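Local structure of Zn-dependent hydrolase of metallo-beta-lactamase superfamily TM0207 (Thermotoga maritima, 1VJN) at residues K14-G19 with G200-L205; A21-E26 with V168-H173. The protein is probably a zinc-dependent hydrolase of the metallo-beta-lactamase superfamily, although its substrate is not established. One frame throughout, in Å; residues are numbered along the deposited sequence.

Interaction 1: K14-G19 with G200-L205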
ATOM      1  N   LYS A  14       2.467   6.419  11.480  1.00 28.19           N
ATOM      2  CA  LYS A  14       1.337   7.137  10.954  1.00 24.32           C
ATOM      3  C   LYS A  14       1.251   6.948   9.457  1.00 23.87           C
ATOM      4  O   LYS A  14       2.243   7.083   8.727  1.00 22.32           O
ATOM      5  CB  LYS A  14       1.431   8.609  11.282  1.00 21.72           C
ATOM      6  CG  LYS A  14       0.336   9.417  10.643  1.00 22.31           C
ATOM      7  CD  LYS A  14       0.105  10.729  11.391  1.00 31.45           C
ATOM      8  CE  LYS A  14       0.666  11.949  10.711  1.00 34.07           C
ATOM      9  NZ  LYS A  14       0.116  13.158  11.431  1.00 29.85           N
ATOM     10  N   ILE A  15       0.051   6.608   9.024  1.00 20.50           N
ATOM     11  CA  ILE A  15      -0.262   6.442   7.595  1.00 19.90           C
ATOM     12  C   ILE A  15      -1.311   7.457   7.230  1.00 16.49           C
ATOM     13  O   ILE A  15      -2.331   7.571   7.939  1.00 15.52           O
ATOM     14  CB  ILE A  15      -0.810   5.047   7.310  1.00 18.10           C
ATOM     15  CG1 ILE A  15       0.222   3.951   7.662  1.00 29.55           C
ATOM     16  CG2 ILE A  15      -1.215   4.925   5.817  1.00 24.49           C
ATOM     17  CD1 ILE A  15      -0.404   2.633   8.075  1.00 34.36           C
ATOM     18  N   THR A  16      -1.053   8.190   6.149  1.00 18.67           N
ATOM     19  CA  THR A  16      -1.971   9.180   5.602  1.00 18.55           C
ATOM     20  C   THR A  16      -2.290   8.815   4.175  1.00 18.51           C
ATOM     21  O   THR A  16      -1.405   8.613   3.370  1.00 20.50           O
ATOM     22  CB  THR A  16      -1.346  10.612   5.622  1.00 22.37           C
ATOM     23  OG1 THR A  16      -1.106  11.026   6.971  1.00 19.25           O
ATOM     24  CG2 THR A  16      -2.323  11.659   5.087  1.00 18.63           C
ATOM     25  N   TRP A  17      -3.570   8.776   3.863  1.00 17.71           N
ATOM     26  CA  TRP A  17      -4.001   8.495   2.522  1.00 18.98           C
ATOM     27  C   TRP A  17      -4.329   9.813   1.816  1.00 17.96           C
ATOM     28  O   TRP A  17      -5.055  10.636   2.331  1.00 17.32           O
ATOM     29  CB  TRP A  17      -5.205   7.567   2.557  1.00 20.26           C
ATOM     30  CG  TRP A  17      -5.615   7.079   1.225  1.00 28.00           C
ATOM     31  CD1 TRP A  17      -4.805   6.761   0.157  1.00 22.63           C
ATOM     32  CD2 TRP A  17      -6.935   6.790   0.827  1.00 27.93           C
ATOM     33  NE1 TRP A  17      -5.566   6.327  -0.886  1.00 29.36           N
ATOM     34  CE2 TRP A  17      -6.884   6.343  -0.498  1.00 28.57           C
ATOM     35  CE3 TRP A  17      -8.184   6.901   1.452  1.00 33.77           C
ATOM     36  CZ2 TRP A  17      -8.032   5.973  -1.203  1.00 36.26           C
ATOM     37  CZ3 TRP A  17      -9.322   6.532   0.750  1.00 30.90           C
ATOM     38  CH2 TRP A  17      -9.236   6.072  -0.559  1.00 32.89           C
ATOM     39  N   PHE A  18      -3.788   9.978   0.616  1.00 19.98           N
ATOM     40  CA  PHE A  18      -4.039  11.150  -0.227  1.00 21.33           C
ATOM     41  C   PHE A  18      -4.920  10.825  -1.440  1.00 22.20           C
ATOM     42  O   PHE A  18      -5.216  11.700  -2.262  1.00 21.05           O
ATOM     43  CB  PHE A  18      -2.700  11.717  -0.696  1.00 22.08           C
ATOM     44  CG  PHE A  18      -1.925  12.338   0.401  1.00 20.01           C
ATOM     45  CD1 PHE A  18      -2.266  13.576   0.869  1.00 27.00           C
ATOM     46  CD2 PHE A  18      -0.881  11.661   0.997  1.00 28.78           C
ATOM     47  CE1 PHE A  18      -1.565  14.152   1.875  1.00 25.56           C
ATOM     48  CE2 PHE A  18      -0.183  12.235   2.020  1.00 30.64           C
ATOM     49  CZ  PHE A  18      -0.517  13.473   2.452  1.00 26.60           C
ATOM     50  N   GLY A  19      -5.324   9.572  -1.544  1.00 19.80           N
ATOM     51  CA  GLY A  19      -6.182   9.103  -2.627  1.00 22.73           C
ATOM     52  C   GLY A  19      -5.432   8.237  -3.612  1.00 23.19           C
ATOM     53  O   GLY A  19      -4.221   8.219  -3.621  1.00 21.26           O
ATOM     54  N   GLY A 200     -10.796   8.294   8.917  1.00 21.14           N
ATOM     55  CA  GLY A 200     -10.620   9.382   7.982  1.00 22.04           C
ATOM     56  C   GLY A 200      -9.391   9.159   7.135  1.00 19.65           C
ATOM     57  O   GLY A 200      -9.146   8.044   6.627  1.00 22.36           O
ATOM     58  N   ASN A 201      -8.607  10.206   6.955  1.00 17.88           N
ATOM     59  CA  ASN A 201      -7.438  10.118   6.098  1.00 17.58           C
ATOM     60  C   ASN A 201      -6.142   9.757   6.799  1.00 19.54           C
ATOM     61  O   ASN A 201      -5.107   9.704   6.147  1.00 21.00           O
ATOM     62  CB  ASN A 201      -7.249  11.414   5.274  1.00 19.26           C
ATOM     63  CG  ASN A 201      -6.797  12.612   6.115  1.00 21.12           C
ATOM     64  OD1 ASN A 201      -7.172  12.738   7.244  1.00 23.72           O
ATOM     65  ND2 ASN A 201      -5.964  13.473   5.547  1.00 25.07           N
ATOM     66  N   ILE A 202      -6.184   9.551   8.113  1.00 20.15           N
ATOM     67  CA  ILE A 202      -5.020   9.176   8.906  1.00 20.97           C
ATOM     68  C   ILE A 202      -5.293   7.936   9.747  1.00 23.03           C
ATOM     69  O   ILE A 202      -6.348   7.807  10.376  1.00 21.96           O
ATOM     70  CB  ILE A 202      -4.607  10.336   9.821  1.00 22.44           C
ATOM     71  CG1 ILE A 202      -4.161  11.548   9.002  1.00 23.28           C
ATOM     72  CG2 ILE A 202      -3.473   9.937  10.746  1.00 26.36           C
ATOM     73  CD1 ILE A 202      -4.297  12.902   9.748  1.00 29.86           C
ATOM     74  N   LEU A 203      -4.347   7.013   9.741  1.00 20.19           N
ATOM     75  CA  LEU A 203      -4.343   5.926  10.695  1.00 20.82           C
ATOM     76  C   LEU A 203      -3.049   5.988  11.483  1.00 20.65           C
ATOM     77  O   LEU A 203      -1.969   5.999  10.896  1.00 17.92           O
ATOM     78  CB  LEU A 203      -4.436   4.604   9.971  1.00 22.86           C
ATOM     79  CG  LEU A 203      -4.486   3.350  10.849  1.00 25.19           C
ATOM     80  CD1 LEU A 203      -5.804   3.307  11.622  1.00 29.98           C
ATOM     81  CD2 LEU A 203      -4.319   2.144   9.944  1.00 31.18           C
ATOM     82  N   GLU A 204      -3.146   6.039  12.803  1.00 21.79           N
ATOM     83  CA  GLU A 204      -1.966   5.923  13.658  1.00 24.35           C
ATOM     84  C   GLU A 204      -1.960   4.574  14.357  1.00 25.74           C
ATOM     85  O   GLU A 204      -3.016   4.101  14.791  1.00 28.39           O
ATOM     86  CB  GLU A 204      -1.908   7.053  14.672  1.00 27.09           C
ATOM     87  CG  GLU A 204      -1.535   8.355  14.008  1.00 34.59           C
ATOM     88  CD  GLU A 204      -1.562   9.508  14.971  1.00 49.25           C
ATOM     89  OE1 GLU A 204      -0.645   9.556  15.821  1.00 47.81           O
ATOM     90  OE2 GLU A 204      -2.501  10.348  14.869  1.00 55.13           O
ATOM     91  N   LEU A 205      -0.787   3.945  14.421  1.00 23.23           N
ATOM     92  CA  LEU A 205      -0.597   2.679  15.146  1.00 24.98           C
ATOM     93  C   LEU A 205       0.427   2.928  16.200  1.00 24.82           C
ATOM     94  O   LEU A 205       1.474   3.501  15.925  1.00 21.32           O
ATOM     95  CB  LEU A 205      -0.065   1.570  14.239  1.00 27.77           C
ATOM     96  CG  LEU A 205      -0.819   1.247  12.962  1.00 26.87           C
ATOM     97  CD1 LEU A 205      -0.140   0.058  12.330  1.00 33.64           C
ATOM     98  CD2 LEU A 205      -2.301   0.938  13.194  1.00 34.81           C
TER

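Interaction 2: A21-E26 with V168-H173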
ATOM      1  N   ALA A  21      -3.358   5.462  -4.996  1.00 18.23           N
ATOM      2  CA  ALA A  21      -2.467   4.508  -4.267  1.00 21.10           C
ATOM      3  C   ALA A  21      -1.384   5.294  -3.487  1.00 18.14           C
ATOM      4  O   ALA A  21      -0.366   4.731  -3.100  1.00 18.61           O
ATOM      5  CB  ALA A  21      -1.801   3.565  -5.253  1.00 22.51           C
ATOM      6  N   CYS A  22      -1.639   6.589  -3.299  1.00 17.17           N
ATOM      7  CA  CYS A  22      -0.724   7.536  -2.629  1.00 17.62           C
ATOM      8  C   CYS A  22      -0.947   7.698  -1.129  1.00 18.63           C
ATOM      9  O   CYS A  22      -1.940   8.257  -0.671  1.00 20.22           O
ATOM     10  CB  CYS A  22      -0.808   8.902  -3.274  1.00 19.71           C
ATOM     11  SG  CYS A  22       0.392  10.043  -2.542  1.00 22.05           S
ATOM     12  N   PHE A  23       0.002   7.170  -0.379  1.00 19.83           N
ATOM     13  CA  PHE A  23       0.063   7.230   1.059  1.00 19.85           C
ATOM     14  C   PHE A  23       1.376   7.833   1.534  1.00 19.94           C
ATOM     15  O   PHE A  23       2.427   7.608   0.916  1.00 20.73           O
ATOM     16  CB  PHE A  23       0.037   5.804   1.610  1.00 21.32           C
ATOM     17  CG  PHE A  23      -1.211   5.039   1.292  1.00 21.72           C
ATOM     18  CD1 PHE A  23      -1.362   4.412   0.061  1.00 18.10           C
ATOM     19  CD2 PHE A  23      -2.200   4.901   2.235  1.00 21.04           C
ATOM     20  CE1 PHE A  23      -2.513   3.703  -0.243  1.00 21.83           C
ATOM     21  CE2 PHE A  23      -3.349   4.178   1.940  1.00 20.35           C
ATOM     22  CZ  PHE A  23      -3.502   3.580   0.702  1.00 28.14           C
ATOM     23  N   ALA A  24       1.319   8.589   2.616  1.00 18.14           N
ATOM     24  CA  ALA A  24       2.534   8.955   3.361  1.00 18.21           C
ATOM     25  C   ALA A  24       2.579   8.049   4.567  1.00 20.28           C
ATOM     26  O   ALA A  24       1.596   7.963   5.339  1.00 20.79           O
ATOM     27  CB  ALA A  24       2.566  10.443   3.779  1.00 19.19           C
ATOM     28  N   LEU A  25       3.700   7.335   4.688  1.00 19.17           N
ATOM     29  CA  LEU A  25       4.045   6.524   5.871  1.00 21.08           C
ATOM     30  C   LEU A  25       5.116   7.211   6.681  1.00 19.35           C
ATOM     31  O   LEU A  25       6.196   7.512   6.173  1.00 20.33           O
ATOM     32  CB  LEU A  25       4.584   5.143   5.452  1.00 18.76           C
ATOM     33  CG  LEU A  25       3.813   4.413   4.381  1.00 29.83           C
ATOM     34  CD1 LEU A  25       4.573   3.147   3.970  1.00 35.80           C
ATOM     35  CD2 LEU A  25       2.434   4.088   4.882  1.00 37.31           C
ATOM     36  N   GLU A  26       4.839   7.445   7.947  1.00 23.51           N
ATOM     37  CA  GLU A  26       5.832   7.974   8.855  1.00 26.10           C
ATOM     38  C   GLU A  26       6.275   6.935   9.888  1.00 30.64           C
ATOM     39  O   GLU A  26       5.465   6.372  10.625  1.00 26.83           O
ATOM     40  CB  GLU A  26       5.301   9.197   9.550  1.00 27.01           C
ATOM     41  CG  GLU A  26       4.944  10.299   8.583  1.00 27.54           C
ATOM     42  CD  GLU A  26       4.141  11.412   9.227  1.00 47.49           C
ATOM     43  OE1 GLU A  26       4.550  11.923  10.301  1.00 57.92           O
ATOM     44  OE2 GLU A  26       3.102  11.786   8.646  1.00 55.12           O
ATOM     45  N   VAL A 168      -3.446  -5.567   9.933  1.00 19.81           N
ATOM     46  CA  VAL A 168      -4.180  -4.419   9.448  1.00 19.12           C
ATOM     47  C   VAL A 168      -4.206  -4.515   7.962  1.00 18.34           C
ATOM     48  O   VAL A 168      -3.156  -4.640   7.328  1.00 18.21           O
ATOM     49  CB  VAL A 168      -3.547  -3.105   9.843  1.00 18.60           C
ATOM     50  CG1 VAL A 168      -4.243  -1.920   9.119  1.00 20.36           C
ATOM     51  CG2 VAL A 168      -3.631  -2.934  11.354  1.00 23.50           C
ATOM     52  N   ILE A 169      -5.413  -4.505   7.401  1.00 19.44           N
ATOM     53  CA  ILE A 169      -5.612  -4.547   5.965  1.00 19.68           C
ATOM     54  C   ILE A 169      -6.322  -3.274   5.463  1.00 21.81           C
ATOM     55  O   ILE A 169      -7.449  -2.978   5.898  1.00 18.81           O
ATOM     56  CB  ILE A 169      -6.469  -5.773   5.587  1.00 19.96           C
ATOM     57  CG1 ILE A 169      -5.739  -7.090   5.878  1.00 21.37           C
ATOM     58  CG2 ILE A 169      -6.801  -5.688   4.131  1.00 20.72           C
ATOM     59  CD1 ILE A 169      -6.655  -8.330   5.928  1.00 23.62           C
ATOM     60  N   ILE A 170      -5.699  -2.543   4.536  1.00 17.93           N
ATOM     61  CA  ILE A 170      -6.312  -1.351   4.025  1.00 17.66           C
ATOM     62  C   ILE A 170      -6.565  -1.550   2.537  1.00 18.31           C
ATOM     63  O   ILE A 170      -5.604  -1.656   1.758  1.00 18.70           O
ATOM     64  CB  ILE A 170      -5.427  -0.106   4.299  1.00 17.20           C
ATOM     65  CG1 ILE A 170      -5.198   0.106   5.811  1.00 24.86           C
ATOM     66  CG2 ILE A 170      -6.014   1.135   3.651  1.00 21.49           C
ATOM     67  CD1 ILE A 170      -3.967   0.914   6.181  1.00 24.33           C
ATOM     68  N   PRO A 171      -7.846  -1.637   2.131  1.00 21.41           N
ATOM     69  CA  PRO A 171      -8.166  -1.785   0.687  1.00 20.08           C
ATOM     70  C   PRO A 171      -7.929  -0.473  -0.097  1.00 22.90           C
ATOM     71  O   PRO A 171      -8.015   0.650   0.460  1.00 19.52           O
ATOM     72  CB  PRO A 171      -9.672  -2.115   0.673  1.00 20.06           C
ATOM     73  CG  PRO A 171     -10.220  -1.490   1.980  1.00 23.42           C
ATOM     74  CD  PRO A 171      -9.072  -1.594   2.986  1.00 17.45           C
HETATM   75  N   MSE A 172      -7.653  -0.597  -1.377  1.00 21.71           N
HETATM   76  CA  MSE A 172      -7.584   0.588  -2.220  1.00 26.02           C
HETATM   77  C   MSE A 172      -8.039   0.159  -3.590  1.00 22.81           C
HETATM   78  O   MSE A 172      -8.350  -1.015  -3.779  1.00 21.40           O
HETATM   79  CB  MSE A 172      -6.170   1.161  -2.272  1.00 28.09           C
HETATM   80  CG  MSE A 172      -5.130   0.140  -2.666  1.00 30.78           C
HETATM   81 SE   MSE A 172      -3.233   0.790  -2.508  1.00 41.00          SE
HETATM   82  CE  MSE A 172      -2.392  -0.862  -3.193  1.00 29.51           C
ATOM     83  N   HIS A 173      -8.107   1.119  -4.515  1.00 23.05           N
ATOM     84  CA  HIS A 173      -8.358   0.838  -5.940  1.00 22.71           C
ATOM     85  C   HIS A 173      -9.778   0.266  -6.106  1.00 18.91           C
ATOM     86  O   HIS A 173      -9.939  -0.779  -6.719  1.00 21.40           O
ATOM     87  CB  HIS A 173      -7.368  -0.203  -6.537  1.00 27.51           C
ATOM     88  CG  HIS A 173      -6.011   0.325  -6.874  1.00 41.64           C
ATOM     89  ND1 HIS A 173      -4.863  -0.107  -6.229  1.00 54.18           N
ATOM     90  CD2 HIS A 173      -5.600   1.190  -7.829  1.00 52.17           C
ATOM     91  CE1 HIS A 173      -3.811   0.495  -6.751  1.00 49.74           C
ATOM     92  NE2 HIS A 173      -4.232   1.298  -7.714  1.00 56.14           N
TER

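Interaction 1: K14-G19 with G200-L205
Lys14, Thr16, Ile202 and Glu204 project from one face of an antiparallel strand pair, while Ile15 and Leu203 project from the other. On the first face Lys14 and Glu204 sit opposite each other as a non-hydrogen-bonded pair. CG of Lys14 is anti to its backbone N (chi1 175°), so the chain runs beside Glu204, CD 3.9 Å from its CG, and, bent at chi3 (104°), crosses Ile202 obliquely, CD 3.7 Å from its CG2. The charged tips do not meet, since Lys14 NZ stays 5.2 Å from Glu204 OE2, so any attraction is probably long-range; long chains with polar ends suit this more open face. Thr16 lies alongside Ile202, its OG1 3.7 Å from CG1, and its CG2 packs beside the carbonyl O of Asn201, with ND2 a little farther off. A compact beta-branched residue fits here, where CG2 lies over one face of the Phe18 ring, 3.6 Å from its plane and offset to the rim.

The backbones are joined by the reciprocal bonds of the Ile15–Leu203 pair, Ile15 N to Leu203 O and Leu203 N to Ile15 O, both 2.8 Å and nearly straight. A third bond, Trp17 N to Asn201 O at 2.9 Å, extends the pairing to the loop residue before strand 202-205. On the buried face the tips of Ile15 and Leu203 approach loosely; both are purely apolar, as befits packing against the second sheet, where Leu203 meets Val168 and Ile170. A late strand thus forms the edge of the N-terminal strand's sheet, an antiparallel border within the alpha-beta/beta-alpha sandwich of metallo-beta-lactamases.

Interaction 2: A21-E26 with V168-H173
A chi1 of -62° sets the Phe23 ring beside its own backbone N and anti to its carbonyl carbon, while Met172, a selenomethionine, takes the crowded position between N and carbonyl carbon (chi1 53°) and then runs fully extended. Together these torsions bring SE to the rim of the ring in a Met-aromatic contact, inside the two-sheet sandwich of the metallo-beta-lactamase fold. SE lies 3.8 Å from CE1 of Phe23 and 5.0 Å from the ring centroid, 75° off the ring normal, so it meets the ring edge near its plane. The selenium stands in for methionine's sulfur, and the long, flexible thioether chain of methionine suits the reach between sheets.

No hydrogen bond joins the two segments; apolar packing carries the contact. Ile170, two residues back on the same side of strand 168-172, offers CG2 to CE2 of Phe23 at 4.4 Å, so one flat ring spans two successive inward-pointing side chains. Trp17 stacks on the same ring from within Phe23's own sheet.

Near the strand's end the surroundings become polar. The carbonyl O of Ala21 accepts hydrogen bonds from His120 NE2 and Thr34 OG1, linking Ala21 to the ends of strands 116-120 and 30-34. His173 follows strand 168-172 directly and, with Asp123 close to its NE2, sits where relatives have a metal-binding histidine, so it may contribute to a metal site. The lone methyl group of Ala21 lets the His173 ring and the selenium pack close: CB of Ala21 lies 4.0 Å from CE1 of His173 and 4.2 Å from SE of Met172.

Interactions 1 and 2 have centres about 7 Å apart and share one sheet through the adjacent strands 13-19 and 22-27, which follow each other in the chain. Lys14 O with Glu26 N and Thr16 N with Ala24 O probably form hydrogen bonds between them. Along the sequence the order is 14-19, 21-26, 168-173, 200-205, so interaction 1 encloses interaction 2. The two differ in kind: interaction 1 adds an edge strand to the six-stranded sheet, whereas interaction 2 joins that sheet to the eight-stranded one across the interior. Early and late parts of the chain thus meet both within one sheet and across the sandwich.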